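Rik1-associated factor 1 (Schizosaccharomyces pombe, PDB 4O9D) serves in the Clr4 methyltransferase complex, which contributes to establishing heterochromatin by methylating histone H3 to form H3K9me. Local coordinates at residues F19-T33 and C397-G409. Numbering follows the deposited sequence.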
ATOM      1  N   PHE A  19       9.562  21.288  -4.979  1.00 42.89           N
ATOM      2  CA  PHE A  19      10.319  21.314  -6.234  1.00 42.22           C
ATOM      3  C   PHE A  19       9.779  20.359  -7.283  1.00 40.89           C
ATOM      4  O   PHE A  19      10.214  20.391  -8.427  1.00 38.57           O
ATOM      5  CB  PHE A  19      11.790  21.012  -5.965  1.00 39.13           C
ATOM      6  CG  PHE A  19      12.434  22.008  -5.054  1.00 51.54           C
ATOM      7  CD1 PHE A  19      12.455  23.355  -5.399  1.00 55.37           C
ATOM      8  CD2 PHE A  19      12.994  21.618  -3.847  1.00 52.59           C
ATOM      9  CE1 PHE A  19      13.027  24.293  -4.566  1.00 53.59           C
ATOM     10  CE2 PHE A  19      13.576  22.561  -3.001  1.00 56.43           C
ATOM     11  CZ  PHE A  19      13.589  23.897  -3.365  1.00 53.31           C
ATOM     12  N   LEU A  20       8.835  19.511  -6.885  1.00 40.91           N
ATOM     13  CA  LEU A  20       8.184  18.594  -7.808  1.00 39.14           C
ATOM     14  C   LEU A  20       7.274  19.381  -8.753  1.00 42.94           C
ATOM     15  O   LEU A  20       6.417  20.159  -8.320  1.00 38.07           O
ATOM     16  CB  LEU A  20       7.394  17.524  -7.028  1.00 33.22           C
ATOM     17  CG  LEU A  20       8.261  16.490  -6.267  1.00 37.53           C
ATOM     18  CD1 LEU A  20       7.449  15.610  -5.307  1.00 31.28           C
ATOM     19  CD2 LEU A  20       9.019  15.614  -7.245  1.00 35.83           C
ATOM     20  N   LYS A  21       7.469  19.200 -10.054  1.00 38.30           N
ATOM     21  CA  LYS A  21       6.607  19.865 -11.026  1.00 39.47           C
ATOM     22  C   LYS A  21       5.876  18.824 -11.870  1.00 35.50           C
ATOM     23  O   LYS A  21       6.353  17.711 -12.035  1.00 31.90           O
ATOM     24  CB  LYS A  21       7.430  20.797 -11.916  1.00 42.18           C
ATOM     25  CG  LYS A  21       8.137  21.927 -11.162  1.00 45.87           C
ATOM     26  CD  LYS A  21       7.148  22.830 -10.406  1.00 48.81           C
ATOM     27  CE  LYS A  21       7.865  23.885  -9.562  1.00 56.26           C
ATOM     28  NZ  LYS A  21       7.064  24.329  -8.366  1.00 54.24           N
ATOM     29  N   PRO A  22       4.705  19.182 -12.403  1.00 38.38           N
ATOM     30  CA  PRO A  22       4.015  18.225 -13.272  1.00 34.11           C
ATOM     31  C   PRO A  22       4.949  17.682 -14.337  1.00 37.88           C
ATOM     32  O   PRO A  22       5.793  18.416 -14.857  1.00 39.90           O
ATOM     33  CB  PRO A  22       2.895  19.058 -13.908  1.00 37.18           C
ATOM     34  CG  PRO A  22       3.232  20.467 -13.613  1.00 41.93           C
ATOM     35  CD  PRO A  22       4.020  20.480 -12.355  1.00 36.45           C
ATOM     36  N   TRP A  23       4.811  16.396 -14.641  1.00 32.82           N
ATOM     37  CA  TRP A  23       5.701  15.747 -15.575  1.00 33.45           C
ATOM     38  C   TRP A  23       4.922  14.946 -16.603  1.00 35.63           C
ATOM     39  O   TRP A  23       5.007  15.219 -17.794  1.00 32.06           O
ATOM     40  CB  TRP A  23       6.672  14.831 -14.834  1.00 36.24           C
ATOM     41  CG  TRP A  23       7.634  14.203 -15.748  1.00 37.45           C
ATOM     42  CD1 TRP A  23       8.341  14.829 -16.740  1.00 41.93           C
ATOM     43  CD2 TRP A  23       8.022  12.826 -15.781  1.00 35.71           C
ATOM     44  NE1 TRP A  23       9.139  13.923 -17.389  1.00 41.40           N
ATOM     45  CE2 TRP A  23       8.964  12.686 -16.821  1.00 37.94           C
ATOM     46  CE3 TRP A  23       7.662  11.694 -15.036  1.00 33.97           C
ATOM     47  CZ2 TRP A  23       9.558  11.461 -17.132  1.00 38.04           C
ATOM     48  CZ3 TRP A  23       8.253  10.478 -15.347  1.00 37.44           C
ATOM     49  CH2 TRP A  23       9.189  10.373 -16.391  1.00 37.79           C
ATOM     50  N   LYS A  24       4.177  13.943 -16.146  1.00 30.27           N
ATOM     51  CA  LYS A  24       3.400  13.120 -17.051  1.00 31.31           C
ATOM     52  C   LYS A  24       2.019  12.910 -16.510  1.00 30.95           C
ATOM     53  O   LYS A  24       1.821  12.771 -15.306  1.00 30.41           O
ATOM     54  CB  LYS A  24       4.054  11.754 -17.251  1.00 31.97           C
ATOM     55  CG  LYS A  24       5.430  11.805 -17.854  1.00 38.07           C
ATOM     56  CD  LYS A  24       5.386  12.220 -19.300  1.00 35.13           C
ATOM     57  CE  LYS A  24       6.753  12.087 -19.942  1.00 37.02           C
ATOM     58  NZ  LYS A  24       6.767  12.653 -21.322  1.00 33.31           N
ATOM     59  N   HIS A  25       1.061  12.877 -17.418  1.00 32.01           N
ATOM     60  CA  HIS A  25      -0.296  12.507 -17.092  1.00 33.28           C
ATOM     61  C   HIS A  25      -0.685  11.331 -17.971  1.00 35.18           C
ATOM     62  O   HIS A  25      -0.295  11.258 -19.140  1.00 32.08           O
ATOM     63  CB  HIS A  25      -1.280  13.647 -17.346  1.00 35.68           C
ATOM     64  CG  HIS A  25      -2.691  13.169 -17.455  1.00 35.63           C
ATOM     65  ND1 HIS A  25      -3.494  12.975 -16.353  1.00 38.13           N
ATOM     66  CD2 HIS A  25      -3.423  12.786 -18.529  1.00 37.87           C
ATOM     67  CE1 HIS A  25      -4.668  12.510 -16.742  1.00 35.06           C
ATOM     68  NE2 HIS A  25      -4.653  12.391 -18.059  1.00 41.44           N
ATOM     69  N   PHE A  26      -1.476  10.426 -17.409  1.00 35.13           N
ATOM     70  CA  PHE A  26      -1.836   9.190 -18.083  1.00 31.58           C
ATOM     71  C   PHE A  26      -3.253   8.767 -17.695  1.00 35.84           C
ATOM     72  O   PHE A  26      -3.622   8.829 -16.523  1.00 30.04           O
ATOM     73  CB  PHE A  26      -0.806   8.116 -17.684  1.00 33.16           C
ATOM     74  CG  PHE A  26      -1.088   6.744 -18.230  1.00 36.49           C
ATOM     75  CD1 PHE A  26      -0.697   6.402 -19.520  1.00 40.59           C
ATOM     76  CD2 PHE A  26      -1.688   5.772 -17.437  1.00 36.07           C
ATOM     77  CE1 PHE A  26      -0.936   5.123 -20.025  1.00 33.92           C
ATOM     78  CE2 PHE A  26      -1.935   4.492 -17.938  1.00 37.44           C
ATOM     79  CZ  PHE A  26      -1.557   4.171 -19.228  1.00 36.26           C
ATOM     80  N   ASN A  27      -4.046   8.352 -18.683  1.00 35.14           N
ATOM     81  CA  ASN A  27      -5.369   7.763 -18.448  1.00 38.54           C
ATOM     82  C   ASN A  27      -5.762   6.866 -19.614  1.00 44.07           C
ATOM     83  O   ASN A  27      -6.505   7.286 -20.501  1.00 47.25           O
ATOM     84  CB  ASN A  27      -6.469   8.831 -18.276  1.00 35.83           C
ATOM     85  CG  ASN A  27      -7.834   8.218 -17.871  1.00 41.33           C
ATOM     86  OD1 ASN A  27      -8.084   7.025 -18.094  1.00 45.89           O
ATOM     87  ND2 ASN A  27      -8.706   9.027 -17.269  1.00 36.92           N
ATOM     88  N   GLU A  28      -5.245   5.648 -19.621  1.00 45.34           N
ATOM     89  CA  GLU A  28      -5.687   4.615 -20.554  1.00 46.68           C
ATOM     90  C   GLU A  28      -6.330   3.591 -19.690  1.00 50.63           C
ATOM     91  O   GLU A  28      -6.586   2.452 -20.090  1.00 57.31           O
ATOM     92  CB  GLU A  28      -4.497   3.991 -21.257  1.00 44.72           C
ATOM     93  CG  GLU A  28      -3.764   4.999 -22.103  1.00 50.24           C
ATOM     94  CD  GLU A  28      -4.705   5.712 -23.046  1.00 49.40           C
ATOM     95  OE1 GLU A  28      -5.597   5.030 -23.605  1.00 48.83           O
ATOM     96  OE2 GLU A  28      -4.564   6.949 -23.209  1.00 52.67           O
ATOM     97  N   THR A  29      -6.591   4.039 -18.475  1.00 48.60           N
ATOM     98  CA  THR A  29      -6.837   3.160 -17.377  1.00 51.73           C
ATOM     99  C   THR A  29      -8.239   2.643 -17.433  1.00 54.98           C
ATOM    100  O   THR A  29      -9.200   3.421 -17.455  1.00 55.10           O
ATOM    101  CB  THR A  29      -6.622   3.893 -16.050  1.00 46.02           C
ATOM    102  OG1 THR A  29      -5.229   4.180 -15.893  1.00 43.02           O
ATOM    103  CG2 THR A  29      -7.105   3.050 -14.888  1.00 44.32           C
ATOM    104  N   SER A  30      -8.341   1.320 -17.491  1.00 54.03           N
ATOM    105  CA  SER A  30      -9.571   0.643 -17.145  1.00 54.15           C
ATOM    106  C   SER A  30      -9.576   0.552 -15.622  1.00 52.67           C
ATOM    107  O   SER A  30      -8.675  -0.053 -15.032  1.00 51.03           O
ATOM    108  CB  SER A  30      -9.615  -0.744 -17.780  1.00 56.62           C
ATOM    109  OG  SER A  30      -8.467  -1.504 -17.449  1.00 55.25           O
ATOM    110  N   GLY A  31     -10.560   1.196 -14.995  1.00 48.21           N
ATOM    111  CA  GLY A  31     -10.667   1.213 -13.546  1.00 46.14           C
ATOM    112  C   GLY A  31      -9.998   2.413 -12.877  1.00 43.95           C
ATOM    113  O   GLY A  31      -9.617   3.392 -13.523  1.00 44.31           O
ATOM    114  N   ASP A  32      -9.868   2.323 -11.560  1.00 37.24           N
ATOM    115  CA  ASP A  32      -9.192   3.329 -10.782  1.00 35.49           C
ATOM    116  C   ASP A  32      -7.817   2.819 -10.421  1.00 32.47           C
ATOM    117  O   ASP A  32      -7.685   1.694  -9.976  1.00 26.04           O
ATOM    118  CB  ASP A  32      -9.977   3.601  -9.496  1.00 40.18           C
ATOM    119  CG  ASP A  32     -11.277   4.345  -9.748  1.00 42.24           C
ATOM    120  OD1 ASP A  32     -11.370   5.040 -10.776  1.00 39.42           O
ATOM    121  OD2 ASP A  32     -12.201   4.229  -8.908  1.00 45.36           O
ATOM    122  N   THR A  33      -6.788   3.647 -10.583  1.00 30.15           N
ATOM    123  CA  THR A  33      -5.464   3.237 -10.165  1.00 30.48           C
ATOM    124  C   THR A  33      -5.384   3.261  -8.641  1.00 30.55           C
ATOM    125  O   THR A  33      -5.567   4.317  -8.005  1.00 29.03           O
ATOM    126  CB  THR A  33      -4.379   4.095 -10.800  1.00 30.93           C
ATOM    127  OG1 THR A  33      -4.516   4.029 -12.226  1.00 28.71           O
ATOM    128  CG2 THR A  33      -2.968   3.588 -10.403  1.00 27.48           C
ATOM    129  N   CYS A 397      -3.352   9.672  -8.029  1.00 23.86           N
ATOM    130  CA  CYS A 397      -4.415   9.120  -8.889  1.00 27.28           C
ATOM    131  C   CYS A 397      -5.799   9.485  -8.358  1.00 24.75           C
ATOM    132  O   CYS A 397      -5.971   9.682  -7.154  1.00 22.06           O
ATOM    133  CB  CYS A 397      -4.325   7.602  -8.934  1.00 25.03           C
ATOM    134  SG  CYS A 397      -2.666   6.907  -9.054  1.00 29.68           S
ATOM    135  N   CYS A 398      -6.800   9.533  -9.234  1.00 26.55           N
ATOM    136  CA  CYS A 398      -8.151   9.880  -8.780  1.00 27.02           C
ATOM    137  C   CYS A 398      -9.200   9.010  -9.443  1.00 32.24           C
ATOM    138  O   CYS A 398      -8.909   8.271 -10.372  1.00 30.31           O
ATOM    139  CB  CYS A 398      -8.453  11.368  -9.008  1.00 30.80           C
ATOM    140  SG  CYS A 398      -8.584  11.894 -10.755  1.00 28.72           S
ATOM    141  N   VAL A 399     -10.419   9.065  -8.923  1.00 30.70           N
ATOM    142  CA  VAL A 399     -11.502   8.294  -9.481  1.00 36.12           C
ATOM    143  C   VAL A 399     -11.662   8.617 -10.960  1.00 36.10           C
ATOM    144  O   VAL A 399     -11.685   9.775 -11.329  1.00 29.64           O
ATOM    145  CB  VAL A 399     -12.816   8.590  -8.759  1.00 36.92           C
ATOM    146  CG1 VAL A 399     -13.974   7.917  -9.478  1.00 40.83           C
ATOM    147  CG2 VAL A 399     -12.723   8.112  -7.305  1.00 31.67           C
ATOM    148  N   GLY A 400     -11.759   7.582 -11.797  1.00 35.10           N
ATOM    149  CA  GLY A 400     -11.980   7.774 -13.220  1.00 40.14           C
ATOM    150  C   GLY A 400     -10.736   7.557 -14.065  1.00 41.99           C
ATOM    151  O   GLY A 400     -10.748   7.837 -15.263  1.00 43.63           O
ATOM    152  N   GLY A 401      -9.655   7.086 -13.442  1.00 38.58           N
ATOM    153  CA  GLY A 401      -8.486   6.663 -14.185  1.00 34.47           C
ATOM    154  C   GLY A 401      -7.344   7.651 -14.350  1.00 33.99           C
ATOM    155  O   GLY A 401      -6.312   7.277 -14.912  1.00 33.83           O
ATOM    156  N   ASP A 402      -7.489   8.892 -13.883  1.00 30.21           N
ATOM    157  CA  ASP A 402      -6.389   9.847 -14.001  1.00 29.03           C
ATOM    158  C   ASP A 402      -5.200   9.430 -13.156  1.00 28.04           C
ATOM    159  O   ASP A 402      -5.348   9.089 -11.995  1.00 27.21           O
ATOM    160  CB  ASP A 402      -6.813  11.263 -13.589  1.00 29.16           C
ATOM    161  CG  ASP A 402      -7.482  12.025 -14.731  1.00 38.54           C
ATOM    162  OD1 ASP A 402      -7.290  11.625 -15.901  1.00 42.01           O
ATOM    163  OD2 ASP A 402      -8.196  13.011 -14.466  1.00 41.70           O
ATOM    164  N   VAL A 403      -4.020   9.488 -13.752  1.00 24.79           N
ATOM    165  CA  VAL A 403      -2.769   9.320 -13.024  1.00 30.71           C
ATOM    166  C   VAL A 403      -1.830  10.488 -13.326  1.00 30.87           C
ATOM    167  O   VAL A 403      -1.375  10.645 -14.468  1.00 26.56           O
ATOM    168  CB  VAL A 403      -2.081   7.984 -13.410  1.00 27.66           C
ATOM    169  CG1 VAL A 403      -0.723   7.830 -12.694  1.00 28.58           C
ATOM    170  CG2 VAL A 403      -2.977   6.845 -13.064  1.00 26.94           C
ATOM    171  N   ASN A 404      -1.570  11.324 -12.319  1.00 26.55           N
ATOM    172  CA  ASN A 404      -0.611  12.412 -12.468  1.00 28.60           C
ATOM    173  C   ASN A 404       0.743  12.089 -11.856  1.00 29.08           C
ATOM    174  O   ASN A 404       0.827  11.679 -10.698  1.00 30.96           O
ATOM    175  CB  ASN A 404      -1.156  13.714 -11.858  1.00 27.13           C
ATOM    176  CG  ASN A 404      -2.339  14.267 -12.635  1.00 29.75           C
ATOM    177  OD1 ASN A 404      -2.668  13.772 -13.707  1.00 32.48           O
ATOM    178  ND2 ASN A 404      -2.970  15.296 -12.103  1.00 30.89           N
ATOM    179  N   MET A 405       1.801  12.281 -12.638  1.00 25.20           N
ATOM    180  CA  MET A 405       3.170  12.117 -12.148  1.00 28.85           C
ATOM    181  C   MET A 405       3.914  13.456 -12.051  1.00 30.80           C
ATOM    182  O   MET A 405       3.995  14.206 -13.047  1.00 30.17           O
ATOM    183  CB  MET A 405       3.981  11.212 -13.080  1.00 32.30           C
ATOM    184  CG  MET A 405       3.751   9.719 -12.934  1.00 40.21           C
ATOM    185  SD  MET A 405       5.326   8.807 -13.045  1.00 47.72           S
ATOM    186  CE  MET A 405       4.786   7.175 -12.575  1.00 36.49           C
ATOM    187  N   TYR A 406       4.488  13.727 -10.877  1.00 28.36           N
ATOM    188  CA  TYR A 406       5.269  14.939 -10.649  1.00 29.80           C
ATOM    189  C   TYR A 406       6.730  14.558 -10.470  1.00 30.41           C
ATOM    190  O   TYR A 406       7.030  13.553  -9.844  1.00 28.67           O
ATOM    191  CB  TYR A 406       4.741  15.694  -9.427  1.00 28.43           C
ATOM    192  CG  TYR A 406       3.270  15.997  -9.537  1.00 30.67           C
ATOM    193  CD1 TYR A 406       2.324  15.015  -9.267  1.00 28.82           C
ATOM    194  CD2 TYR A 406       2.820  17.261  -9.933  1.00 31.15           C
ATOM    195  CE1 TYR A 406       0.966  15.281  -9.386  1.00 27.14           C
ATOM    196  CE2 TYR A 406       1.476  17.535 -10.049  1.00 27.48           C
ATOM    197  CZ  TYR A 406       0.556  16.547  -9.776  1.00 31.29           C
ATOM    198  OH  TYR A 406      -0.787  16.798  -9.912  1.00 31.02           O
ATOM    199  N   SER A 407       7.641  15.344 -11.035  1.00 31.45           N
ATOM    200  CA  SER A 407       9.061  15.022 -10.932  1.00 34.89           C
ATOM    201  C   SER A 407       9.889  16.277 -10.691  1.00 38.12           C
ATOM    202  O   SER A 407       9.438  17.388 -10.934  1.00 36.14           O
ATOM    203  CB  SER A 407       9.544  14.331 -12.209  1.00 38.43           C
ATOM    204  OG  SER A 407      10.874  13.875 -12.064  1.00 40.89           O
ATOM    205  N   LEU A 408      11.112  16.091 -10.228  1.00 39.33           N
ATOM    206  CA  LEU A 408      12.040  17.204 -10.132  1.00 43.65           C
ATOM    207  C   LEU A 408      12.436  17.663 -11.543  1.00 47.60           C
ATOM    208  O   LEU A 408      13.404  18.401 -11.726  1.00 51.88           O
ATOM    209  CB  LEU A 408      13.258  16.794  -9.297  1.00 42.90           C
ATOM    210  CG  LEU A 408      12.941  16.570  -7.814  1.00 43.13           C
ATOM    211  CD1 LEU A 408      14.208  16.298  -7.012  1.00 45.60           C
ATOM    212  CD2 LEU A 408      12.213  17.775  -7.232  1.00 43.74           C
ATOM    213  N   GLY A 409      11.679  17.202 -12.539  1.00 51.11           N
ATOM    214  CA  GLY A 409      11.753  17.721 -13.895  1.00 53.58           C
ATOM    215  C   GLY A 409      10.531  18.570 -14.223  1.00 51.70           C
ATOM    216  O   GLY A 409      10.124  18.683 -15.381  1.00 52.72           O
TER
HETATM  217  O   HOH W   1      -6.854   6.395 -11.325  1.00 28.96           O
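K21 and S407 exchange two backbone hydrogen bonds, opening an antiparallel pairing of strands 21-26 and 403-407. A classic beta bulge interrupts it. There W23 N and K24 N both donate to M405 O, at 2.8 Å from W23 N. Beyond the bulge, M405 N returns a bond to K24 O. F26 N donates to V403 O and V403 N to F26 O.

The extra residue at the bulge turns the W23 side chain toward strand 403-407. Its CG lies anti to the backbone N (chi1 -177°), and the indole runs alongside M405, pointing the same way. M405 SD meets the ring edge, 4.1 Å from W23 CZ3, a Met-aromatic contact. S407 CB packs against W23 CB, and K24 CG covers one indole face over its centre.

H25 and N404 share the sheet face away from M405. H25 ND1 donates to N404 OD1 at 2.9 Å, nearly straight and in the imidazole plane. The N404 amide is turned 65° from that ring. This bond helps set the ring's rotation and gives the side-chain OD1 of buried N404 a donor.

Beyond the end of strand 21-26, the type II turn C398 to G401, which links strands 393-398 and 403-407, fits against residues 27-32. D32 OD1 takes G400 N on its syn side at 2.8 Å, and N27 ND2 donates to G400 O at 3.1 Å. One water joins T33 N to C398 O and D402 O.

Y406 OH bonds T376, and K24 NZ bonds E418 O and forms a salt bridge with E70. Strand 21-26 is the outermost strand beside 403-407, followed by 393-398 and 382-387. It thus completes a blade of the protein's WD-repeat propeller whose other strands come from near the C-terminal end, the Velcro closure of WD40 propellers. F26 and M405 pack onto strand 44-49 of the next blade.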